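Local coordinates for protein structure-specific endonuclease subunit SLX1 (Candida glabrata, PDB 4XLG) that is predicted to be the catalytic subunit of the SLX1-SLX4 endonuclease, which nicks branched DNA close to junctions with single-stranded DNA during repair and recombination, at residues Phe25-Thr30 and Gln77-Trp82; Gly68-Ile73 and Arg124-Thr129; Ser106-Leu111 and Glu138-Asn143. The protein carries 1 engineered substitution. All coordinates share one frame; numbering follows the deposited sequence. Where two conformers were deposited one is given.

Contact 1: residues Phe25-Thr30 and Gln77-Trp82. Engineered in segment 77-82: Gln79 (natural residue Glu).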
loop_
_atom_site.group_PDB
_atom_site.type_symbol
_atom_site.label_atom_id
_atom_site.label_comp_id
_atom_site.label_asym_id
_atom_site.label_seq_id
_atom_site.Cartn_x
_atom_site.Cartn_y
_atom_site.Cartn_z
ATOM N N PHE B 25 4.599 -23.332 -0.943
ATOM C CA PHE B 25 4.376 -21.898 -0.642
ATOM C C PHE B 25 2.903 -21.559 -0.700
ATOM O O PHE B 25 2.105 -22.286 -1.349
ATOM C CB PHE B 25 5.137 -21.036 -1.701
ATOM C CG PHE B 25 6.635 -21.262 -1.670
ATOM C CD1 PHE B 25 7.404 -20.563 -0.747
ATOM C CD2 PHE B 25 7.248 -22.183 -2.519
ATOM C CE1 PHE B 25 8.790 -20.772 -0.647
ATOM C CE2 PHE B 25 8.655 -22.407 -2.431
ATOM C CZ PHE B 25 9.410 -21.702 -1.497
ATOM N N TYR B 26 2.563 -20.404 -0.128
ATOM C CA TYR B 26 1.189 -19.944 -0.150
ATOM C C TYR B 26 1.232 -18.448 -0.176
ATOM O O TYR B 26 1.998 -17.858 0.587
ATOM C CB TYR B 26 0.449 -20.428 1.094
ATOM C CG TYR B 26 -1.032 -20.095 1.038
ATOM C CD1 TYR B 26 -1.496 -18.884 1.526
ATOM C CD2 TYR B 26 -1.947 -21.005 0.561
ATOM C CE1 TYR B 26 -2.857 -18.546 1.460
ATOM C CE2 TYR B 26 -3.313 -20.689 0.507
ATOM C CZ TYR B 26 -3.742 -19.469 0.994
ATOM O OH TYR B 26 -5.062 -19.140 0.962
ATOM N N ILE B 27 0.378 -17.839 -0.996
ATOM C CA ILE B 27 0.312 -16.365 -0.971
ATOM C C ILE B 27 -1.093 -15.904 -0.601
ATOM O O ILE B 27 -2.086 -16.430 -1.175
ATOM C CB ILE B 27 0.668 -15.802 -2.382
ATOM C CG1 ILE B 27 2.168 -16.025 -2.639
ATOM C CG2 ILE B 27 0.332 -14.245 -2.492
ATOM C CD1 ILE B 27 2.503 -15.888 -4.177
ATOM N N GLY B 28 -1.224 -14.934 0.319
ATOM C CA GLY B 28 -2.580 -14.415 0.579
ATOM C C GLY B 28 -2.486 -12.968 1.024
ATOM O O GLY B 28 -1.420 -12.363 0.947
ATOM N N SER B 29 -3.615 -12.384 1.442
ATOM C CA SER B 29 -3.578 -11.001 1.907
ATOM C C SER B 29 -4.464 -10.911 3.125
ATOM O O SER B 29 -5.418 -11.697 3.270
ATOM C CB SER B 29 -4.059 -10.007 0.814
ATOM O OG SER B 29 -5.372 -10.304 0.360
ATOM N N THR B 30 -4.145 -9.962 4.000
ATOM C CA THR B 30 -4.872 -9.892 5.281
ATOM C C THR B 30 -4.697 -8.540 5.986
ATOM O O THR B 30 -3.635 -7.947 5.899
ATOM C CB THR B 30 -4.361 -11.025 6.287
ATOM O OG1 THR B 30 -5.141 -10.993 7.494
ATOM C CG2 THR B 30 -2.858 -10.877 6.610
ATOM N N GLN B 77 -5.385 -6.825 -5.582
ATOM C CA GLN B 77 -4.775 -6.696 -6.913
ATOM C C GLN B 77 -3.338 -7.194 -6.919
ATOM O O GLN B 77 -2.938 -7.915 -7.854
ATOM C CB GLN B 77 -4.810 -5.247 -7.414
ATOM C CG GLN B 77 -6.212 -4.765 -7.684
ATOM C CD GLN B 77 -6.226 -3.280 -7.968
ATOM O OE1 GLN B 77 -5.849 -2.473 -7.126
ATOM N NE2 GLN B 77 -6.609 -2.922 -9.180
ATOM N N PHE B 78 -2.575 -6.792 -5.909
ATOM C CA PHE B 78 -1.173 -7.255 -5.783
ATOM C C PHE B 78 -1.128 -8.748 -5.572
ATOM O O PHE B 78 -0.391 -9.477 -6.236
ATOM C CB PHE B 78 -0.501 -6.533 -4.603
ATOM C CG PHE B 78 0.969 -6.708 -4.556
ATOM C CD1 PHE B 78 1.524 -7.809 -3.918
ATOM C CD2 PHE B 78 1.803 -5.736 -5.067
ATOM C CE1 PHE B 78 2.916 -7.949 -3.822
ATOM C CE2 PHE B 78 3.186 -5.869 -4.988
ATOM C CZ PHE B 78 3.749 -6.991 -4.364
ATOM N N GLN B 79 -1.954 -9.216 -4.648
ATOM C CA GLN B 79 -1.975 -10.667 -4.368
ATOM C C GLN B 79 -2.277 -11.490 -5.621
ATOM O O GLN B 79 -1.609 -12.483 -5.912
ATOM C CB GLN B 79 -3.045 -10.971 -3.310
ATOM C CG GLN B 79 -3.086 -12.513 -2.958
ATOM C CD GLN B 79 -4.398 -12.871 -2.388
ATOM O OE1 GLN B 79 -4.923 -12.156 -1.558
ATOM N NE2 GLN B 79 -4.987 -13.949 -2.874
ATOM N N HIS B 80 -3.301 -11.087 -6.355
ATOM C CA HIS B 80 -3.671 -11.872 -7.523
ATOM C C HIS B 80 -2.596 -11.801 -8.595
ATOM O O HIS B 80 -2.350 -12.782 -9.282
ATOM C CB HIS B 80 -5.042 -11.385 -8.047
ATOM C CG HIS B 80 -6.153 -11.664 -7.081
ATOM N ND1 HIS B 80 -7.327 -10.940 -7.052
ATOM C CD2 HIS B 80 -6.248 -12.577 -6.080
ATOM C CE1 HIS B 80 -8.099 -11.400 -6.080
ATOM N NE2 HIS B 80 -7.471 -12.394 -5.479
ATOM N N ALA B 81 -1.962 -10.638 -8.747
ATOM C CA ALA B 81 -0.895 -10.509 -9.755
ATOM C C ALA B 81 0.305 -11.414 -9.361
ATOM O O ALA B 81 0.930 -12.079 -10.220
ATOM C CB ALA B 81 -0.473 -9.043 -9.853
ATOM N N TRP B 82 0.610 -11.388 -8.078
ATOM C CA TRP B 82 1.736 -12.147 -7.525
ATOM C C TRP B 82 1.473 -13.655 -7.754
ATOM O O TRP B 82 2.355 -14.400 -8.228
ATOM C CB TRP B 82 1.886 -11.790 -6.039
ATOM C CG TRP B 82 3.129 -12.367 -5.367
ATOM C CD1 TRP B 82 4.161 -13.068 -5.957
ATOM C CD2 TRP B 82 3.471 -12.194 -4.005
ATOM N NE1 TRP B 82 5.128 -13.355 -4.986
ATOM C CE2 TRP B 82 4.721 -12.817 -3.793
ATOM C CE3 TRP B 82 2.826 -11.564 -2.919
ATOM C CZ2 TRP B 82 5.322 -12.881 -2.531
ATOM C CZ3 TRP B 82 3.438 -11.589 -1.671
ATOM C CH2 TRP B 82 4.685 -12.244 -1.496
#
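Ile27 places its terminal methyl CD1 over one face of the Trp82 indole, the apolar half of a strand-on-helix contact. CD1 stands 3.6 Å from the centroid of the Trp82 five-membered ring, only 3° off the ring normal, a CH-pi contact over the face. The other branch of Ile27, CG2, reaches the six-membered ring, 3.7 Å from Trp82 CE3, and also packs against Gln79 CG at 3.9 Å. Chi1 of -70° puts CG1 beside the backbone N and CG2 anti to it, and CG2 and CD1 both touch Trp82.

The polar half is one bond. Ser29 OG donates to OE1 of Gln79, an engineered residue (glutamate in the natural sequence), with OG and OE1 2.7 Å apart and a C=O...donor angle of 164°, so the hydroxyl comes almost head-on to the carbonyl. The chain of Gln79 extends across Gly28, with CD 3.8 Å from Gly28 CA. Its NE2 is held by Gln83 within the same helix, and Trp82 NE1 bonds Lys110 O.

Tyr26, Ile27 and Gly28 form the YIG element of the GIY-YIG nuclease fold. Strand 25-30 pairs with strand 12-18, which carries the counterpart of the GIY element, and runs antiparallel to the 77-82 part of helix 72-84. Leu15 of strand 12-18 touches both Ile27 and Trp82, while helix 107-118 covers Trp82 through Met113 and Ile114.

Contact 2: residues Gly68-Ile73 and Arg124-Thr129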
loop_
_atom_site.group_PDB
_atom_site.type_symbol
_atom_site.label_atom_id
_atom_site.label_comp_id
_atom_site.label_asym_id
_atom_site.label_seq_id
_atom_site.Cartn_x
_atom_site.Cartn_y
_atom_site.Cartn_z
ATOM N N GLY B 68 1.369 -1.736 3.569
ATOM C CA GLY B 68 1.271 -0.302 3.221
ATOM C C GLY B 68 0.227 -0.046 2.139
ATOM O O GLY B 68 0.172 1.068 1.591
ATOM N N PHE B 69 -0.599 -1.052 1.804
ATOM C CA PHE B 69 -1.593 -0.880 0.737
ATOM C C PHE B 69 -2.659 0.147 1.092
ATOM O O PHE B 69 -3.087 0.209 2.236
ATOM C CB PHE B 69 -2.272 -2.211 0.425
ATOM C CG PHE B 69 -1.337 -3.178 -0.278
ATOM C CD1 PHE B 69 -1.110 -3.030 -1.641
ATOM C CD2 PHE B 69 -0.649 -4.156 0.428
ATOM C CE1 PHE B 69 -0.221 -3.866 -2.327
ATOM C CE2 PHE B 69 0.234 -5.010 -0.247
ATOM C CZ PHE B 69 0.444 -4.874 -1.636
ATOM N N PRO B 70 -3.068 0.949 0.106
ATOM C CA PRO B 70 -4.019 2.024 0.398
ATOM C C PRO B 70 -5.443 1.483 0.563
ATOM O O PRO B 70 -6.334 2.234 0.961
ATOM C CB PRO B 70 -3.917 2.945 -0.836
ATOM C CG PRO B 70 -3.354 2.048 -1.971
ATOM C CD PRO B 70 -2.410 1.099 -1.211
ATOM N N SER B 71 -5.680 0.229 0.174
ATOM C CA SER B 71 -7.034 -0.344 0.290
ATOM C C SER B 71 -6.909 -1.831 0.267
ATOM O O SER B 71 -5.933 -2.371 -0.247
ATOM C CB SER B 71 -7.976 0.091 -0.861
ATOM O OG SER B 71 -7.419 -0.272 -2.147
ATOM N N ARG B 72 -7.954 -2.491 0.730
ATOM C CA ARG B 72 -8.045 -3.963 0.566
ATOM C C ARG B 72 -8.042 -4.286 -0.942
ATOM O O ARG B 72 -7.439 -5.251 -1.365
ATOM C CB ARG B 72 -9.364 -4.461 1.213
ATOM C CG ARG B 72 -9.695 -5.953 0.988
ATOM C CD ARG B 72 -11.116 -6.245 1.530
ATOM N NE ARG B 72 -11.652 -7.377 0.795
ATOM C CZ ARG B 72 -12.547 -7.297 -0.181
ATOM N NH1 ARG B 72 -13.112 -6.129 -0.501
ATOM N NH2 ARG B 72 -12.912 -8.414 -0.800
ATOM N N ILE B 73 -8.742 -3.464 -1.726
ATOM C CA ILE B 73 -8.794 -3.726 -3.171
ATOM C C ILE B 73 -7.372 -3.771 -3.741
ATOM O O ILE B 73 -7.031 -4.643 -4.539
ATOM C CB ILE B 73 -9.599 -2.630 -3.940
ATOM C CG1 ILE B 73 -11.059 -2.626 -3.488
ATOM C CG2 ILE B 73 -9.496 -2.855 -5.464
ATOM C CD1 ILE B 73 -11.698 -4.001 -3.586
ATOM N N ARG B 124 3.791 1.446 -7.737
ATOM C CA ARG B 124 4.787 2.460 -7.359
ATOM C C ARG B 124 4.193 3.625 -6.595
ATOM O O ARG B 124 4.828 4.158 -5.713
ATOM C CB ARG B 124 5.507 3.031 -8.594
ATOM C CG ARG B 124 6.783 2.285 -8.868
ATOM C CD ARG B 124 7.490 2.934 -10.133
ATOM N NE ARG B 124 8.674 2.179 -10.541
ATOM N N TYR B 125 2.969 4.020 -6.935
ATOM C CA TYR B 125 2.326 5.129 -6.216
ATOM C C TYR B 125 2.119 4.862 -4.724
ATOM O O TYR B 125 1.907 5.779 -3.936
ATOM C CB TYR B 125 0.973 5.433 -6.854
ATOM C CG TYR B 125 1.045 6.116 -8.170
ATOM C CD1 TYR B 125 1.348 7.470 -8.239
ATOM C CD2 TYR B 125 0.756 5.430 -9.371
ATOM C CE1 TYR B 125 1.346 8.135 -9.452
ATOM C CE2 TYR B 125 0.798 6.071 -10.591
ATOM C CZ TYR B 125 1.118 7.411 -10.627
ATOM O OH TYR B 125 1.098 8.105 -11.790
ATOM N N MET B 126 2.153 3.595 -4.341
ATOM C CA MET B 126 1.802 3.240 -2.962
ATOM C C MET B 126 2.969 3.257 -1.996
ATOM O O MET B 126 2.720 3.184 -0.770
ATOM C CB MET B 126 1.125 1.844 -2.952
ATOM C CG MET B 126 -0.091 1.783 -3.900
ATOM S SD MET B 126 -0.591 0.044 -4.058
ATOM C CE MET B 126 -1.724 0.166 -5.432
ATOM N N ASP B 127 4.214 3.342 -2.511
ATOM C CA ASP B 127 5.418 3.344 -1.625
ATOM C C ASP B 127 5.329 2.224 -0.582
ATOM O O ASP B 127 5.445 2.456 0.649
ATOM C CB ASP B 127 5.595 4.690 -0.895
ATOM C CG ASP B 127 5.965 5.828 -1.846
ATOM O OD1 ASP B 127 6.622 5.578 -2.890
ATOM O OD2 ASP B 127 5.548 6.970 -1.574
ATOM N N LEU B 128 5.130 0.995 -1.073
ATOM C CA LEU B 128 4.928 -0.166 -0.207
ATOM C C LEU B 128 6.171 -0.511 0.593
ATOM O O LEU B 128 7.290 -0.070 0.282
ATOM C CB LEU B 128 4.503 -1.382 -1.062
ATOM C CG LEU B 128 3.183 -1.081 -1.832
ATOM C CD1 LEU B 128 2.973 -2.143 -2.875
ATOM C CD2 LEU B 128 1.982 -1.062 -0.786
ATOM N N THR B 129 5.965 -1.329 1.623
ATOM C CA THR B 129 7.087 -1.828 2.401
ATOM C C THR B 129 7.179 -3.332 2.219
ATOM O O THR B 129 6.183 -4.041 2.437
ATOM C CB THR B 129 6.925 -1.493 3.909
ATOM O OG1 THR B 129 7.022 -0.059 4.065
ATOM C CG2 THR B 129 8.030 -2.191 4.796
HETATM O O HOH W 1 2.417 2.520 1.886
#
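Leu128 presses a methyl onto the ring of Phe69: CD2 lies 3.8 Å from the ring centroid and 13° off its normal, a CH-pi contact over the centre of one face. The second methyl, CD1, meets the ring atom CE1 of Phe69 at 3.7 Å. Met126, extended beyond CG, runs across Phe69 and Pro70. Its SD makes an oblique Met-aromatic contact with Phe69, 3.9 Å from CD1. The same SD packs 3.5 Å from Pro70 CD, where the side chains of Met126 and Pro70 cross at about a right angle. Leu128 CD2 also rests on the backbone, 3.6 Å from Gly68 C.

A water bridges the two backbones, 2.7 Å from Gly68 O and 2.8 Å from Met126 O. It can donate to either carbonyl, but with further acceptors nearby competing for its two protons, the two bonds need not both be made at once.

Further out, Phe69 meets Phe78 edge-to-face and Met126 touches Ala74, both on helix 72-84, whose N-cap is Ser71. Gly68 adopts a positive phi (101°) where the chain leaves strand 60-67, and Asp127, also with positive phi, turns it after helix 121-124. An aromatic side chain of another protein chain in the assembly packs on Pro70. The contact is a hydrophobic join where strand 60-67 ends and strand 129-132 begins, fastening the strand-to-helix turn of the GIY-YIG nuclease domain to the loop that feeds strand 129-132.

Contact 3: residues Ser106-Leu111 and Glu138-Asn143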
loop_
_atom_site.group_PDB
_atom_site.type_symbol
_atom_site.label_atom_id
_atom_site.label_comp_id
_atom_site.label_asym_id
_atom_site.label_seq_id
_atom_site.Cartn_x
_atom_site.Cartn_y
_atom_site.Cartn_z
ATOM N N SER B 106 9.667 -21.864 -8.002
ATOM C CA SER B 106 10.739 -21.841 -7.005
ATOM C C SER B 106 10.679 -20.562 -6.178
ATOM O O SER B 106 10.060 -19.583 -6.599
ATOM C CB SER B 106 12.107 -21.914 -7.666
ATOM O OG SER B 106 12.342 -20.708 -8.395
ATOM N N ILE B 107 11.375 -20.561 -5.053
ATOM C CA ILE B 107 11.405 -19.369 -4.195
ATOM C C ILE B 107 11.986 -18.178 -4.972
ATOM O O ILE B 107 11.535 -17.042 -4.789
ATOM C CB ILE B 107 12.231 -19.617 -2.908
ATOM C CG1 ILE B 107 12.311 -18.358 -2.073
ATOM C CG2 ILE B 107 13.670 -20.045 -3.246
ATOM C CD1 ILE B 107 10.986 -17.928 -1.474
ATOM N N HIS B 108 12.933 -18.434 -5.893
ATOM C CA HIS B 108 13.535 -17.340 -6.634
ATOM C C HIS B 108 12.489 -16.625 -7.456
ATOM O O HIS B 108 12.524 -15.399 -7.556
ATOM C CB HIS B 108 14.674 -17.837 -7.542
ATOM C CG HIS B 108 15.821 -18.389 -6.769
ATOM N ND1 HIS B 108 16.897 -17.617 -6.385
ATOM C CD2 HIS B 108 16.026 -19.620 -6.245
ATOM C CE1 HIS B 108 17.733 -18.362 -5.683
ATOM N NE2 HIS B 108 17.217 -19.574 -5.567
ATOM N N HIS B 109 11.558 -17.388 -8.038
ATOM C CA HIS B 109 10.525 -16.785 -8.883
ATOM C C HIS B 109 9.505 -16.027 -8.040
ATOM O O HIS B 109 9.096 -14.948 -8.433
ATOM C CB HIS B 109 9.800 -17.827 -9.734
ATOM C CG HIS B 109 10.637 -18.349 -10.856
ATOM N ND1 HIS B 109 11.602 -19.318 -10.682
ATOM C CD2 HIS B 109 10.674 -18.013 -12.167
ATOM C CE1 HIS B 109 12.189 -19.568 -11.840
ATOM N NE2 HIS B 109 11.643 -18.792 -12.757
ATOM N N LYS B 110 9.118 -16.602 -6.904
ATOM C CA LYS B 110 8.164 -15.965 -5.998
ATOM C C LYS B 110 8.704 -14.608 -5.571
ATOM O O LYS B 110 7.971 -13.635 -5.528
ATOM C CB LYS B 110 7.905 -16.836 -4.761
ATOM C CG LYS B 110 7.477 -18.285 -5.096
ATOM C CD LYS B 110 6.067 -18.565 -4.606
ATOM C CE LYS B 110 5.276 -19.389 -5.601
ATOM N NZ LYS B 110 6.034 -20.562 -6.074
ATOM N N LEU B 111 10.003 -14.546 -5.244
ATOM C CA LEU B 111 10.591 -13.291 -4.776
ATOM C C LEU B 111 10.846 -12.288 -5.931
ATOM O O LEU B 111 10.680 -11.086 -5.773
ATOM C CB LEU B 111 11.909 -13.570 -4.035
ATOM C CG LEU B 111 11.760 -14.442 -2.797
ATOM C CD1 LEU B 111 13.205 -14.773 -2.196
ATOM C CD2 LEU B 111 10.880 -13.707 -1.786
ATOM N N GLU B 138 15.435 -13.155 2.718
ATOM C CA GLU B 138 15.867 -11.790 2.329
ATOM C C GLU B 138 17.146 -11.811 1.434
ATOM O O GLU B 138 17.270 -11.030 0.462
ATOM C CB GLU B 138 16.121 -10.935 3.600
ATOM C CG GLU B 138 16.518 -9.492 3.292
ATOM C CD GLU B 138 17.993 -9.201 3.511
ATOM O OE1 GLU B 138 18.718 -10.045 4.087
ATOM O OE2 GLU B 138 18.434 -8.115 3.088
ATOM N N GLU B 139 18.108 -12.683 1.771
ATOM C CA GLU B 139 19.343 -12.746 1.009
ATOM C C GLU B 139 19.085 -13.240 -0.415
ATOM O O GLU B 139 19.695 -12.740 -1.367
ATOM C CB GLU B 139 20.363 -13.648 1.702
ATOM C CG GLU B 139 20.981 -13.042 2.949
ATOM C CD GLU B 139 22.031 -13.948 3.559
ATOM O OE1 GLU B 139 22.782 -14.601 2.798
ATOM O OE2 GLU B 139 22.101 -14.020 4.795
ATOM N N ILE B 140 18.191 -14.213 -0.558
ATOM C CA ILE B 140 17.858 -14.704 -1.901
ATOM C C ILE B 140 17.182 -13.584 -2.697
ATOM O O ILE B 140 17.475 -13.376 -3.869
ATOM C CB ILE B 140 16.910 -15.922 -1.864
ATOM C CG1 ILE B 140 17.625 -17.159 -1.294
ATOM C CG2 ILE B 140 16.357 -16.185 -3.269
ATOM C CD1 ILE B 140 16.666 -18.301 -0.943
ATOM N N TRP B 141 16.299 -12.836 -2.039
ATOM C CA TRP B 141 15.649 -11.717 -2.739
ATOM C C TRP B 141 16.683 -10.680 -3.171
ATOM O O TRP B 141 16.685 -10.189 -4.320
ATOM C CB TRP B 141 14.564 -11.059 -1.864
ATOM C CG TRP B 141 14.006 -9.769 -2.512
ATOM C CD1 TRP B 141 13.019 -9.698 -3.473
ATOM C CD2 TRP B 141 14.419 -8.420 -2.272
ATOM N NE1 TRP B 141 12.809 -8.389 -3.842
ATOM C CE2 TRP B 141 13.649 -7.585 -3.125
ATOM C CE3 TRP B 141 15.357 -7.827 -1.413
ATOM C CZ2 TRP B 141 13.778 -6.192 -3.129
ATOM C CZ3 TRP B 141 15.497 -6.452 -1.448
ATOM C CH2 TRP B 141 14.713 -5.655 -2.290
ATOM N N LYS B 142 17.593 -10.360 -2.260
ATOM C CA LYS B 142 18.603 -9.348 -2.539
ATOM C C LYS B 142 19.540 -9.792 -3.643
ATOM O O LYS B 142 19.989 -8.966 -4.466
ATOM C CB LYS B 142 19.377 -9.049 -1.264
ATOM C CG LYS B 142 19.929 -7.651 -1.191
ATOM C CD LYS B 142 19.947 -7.185 0.261
ATOM C CE LYS B 142 20.810 -8.107 1.113
ATOM N NZ LYS B 142 20.949 -7.606 2.507
ATOM N N ASN B 143 19.841 -11.088 -3.672
ATOM C CA ASN B 143 20.732 -11.613 -4.710
ATOM C C ASN B 143 20.162 -11.380 -6.103
ATOM O O ASN B 143 20.931 -11.249 -7.069
ATOM C CB ASN B 143 20.987 -13.092 -4.504
ATOM C CG ASN B 143 21.977 -13.359 -3.385
ATOM O OD1 ASN B 143 22.748 -12.479 -3.003
ATOM N ND2 ASN B 143 21.955 -14.581 -2.847
HETATM O O HOH W 2 17.258 -14.573 -6.398
#
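Ile140 is central to the contact, its two branches spreading toward three side chains of helix 107-118. CG2, anti to the backbone N with CG1 beside that N (chi1 -69°), touches the imidazole of His108, 3.5 Å from ND1, and approaches the ring obliquely. The same methyl lies 3.6 Å from Leu111 CD1, where the two side chains cross at about a right angle. The other branch is looser, with CD1 of Ile140 4.2 Å from Ile107 CG2.

Trp141 has CG anti to its backbone N (chi1 172°), and the pyrrole edge of its indole comes beside Leu111, at the end of the segment. There Leu111 O lies near the ring plane, 3.6 Å from Trp141 CD1, and Leu111 CD1 packs on Trp141 CB at 4.0 Å. The indole NE1 bonds Thr115 OG1, one turn further along helix 107-118. Leu15 of strand 12-18 touches both Ile107 and Leu111.

The two helical segments cross at -70° with no direct hydrogen bond between them. One water joins them, donating to Ile140 O at 2.8 Å and meeting His108 ND1 at its edge, in the ring plane. The join is therefore carried mainly by branched aliphatic side chains at a partly exposed helix crossing; between these segments the polar link is the water, while the bond from Trp141 NE1 to Thr115 ties the helices directly a turn further on.

How the contacts relate
From the N terminus, contact 1 opens at strand 25-30 and contact 2 at residues 68-73, before contact 1 closes on residues 77-82, so these two cross. Contact 3 opens at 106-111, ahead of the close of contact 2 at 124-129, and itself closes at 138-143. Contacts 2 and 3 therefore cross as well, while 1 and 3 follow in series. Phe78 packing on Phe69 links contacts 1 and 2, and Phe25 against Ile107 links contacts 1 and 3. Contact 1 ties edge strand 25-30 to helix 72-84, contact 2 the turn before that helix to the loop before strand 129-132, and contact 3 helix 107-118 to helix 135-143.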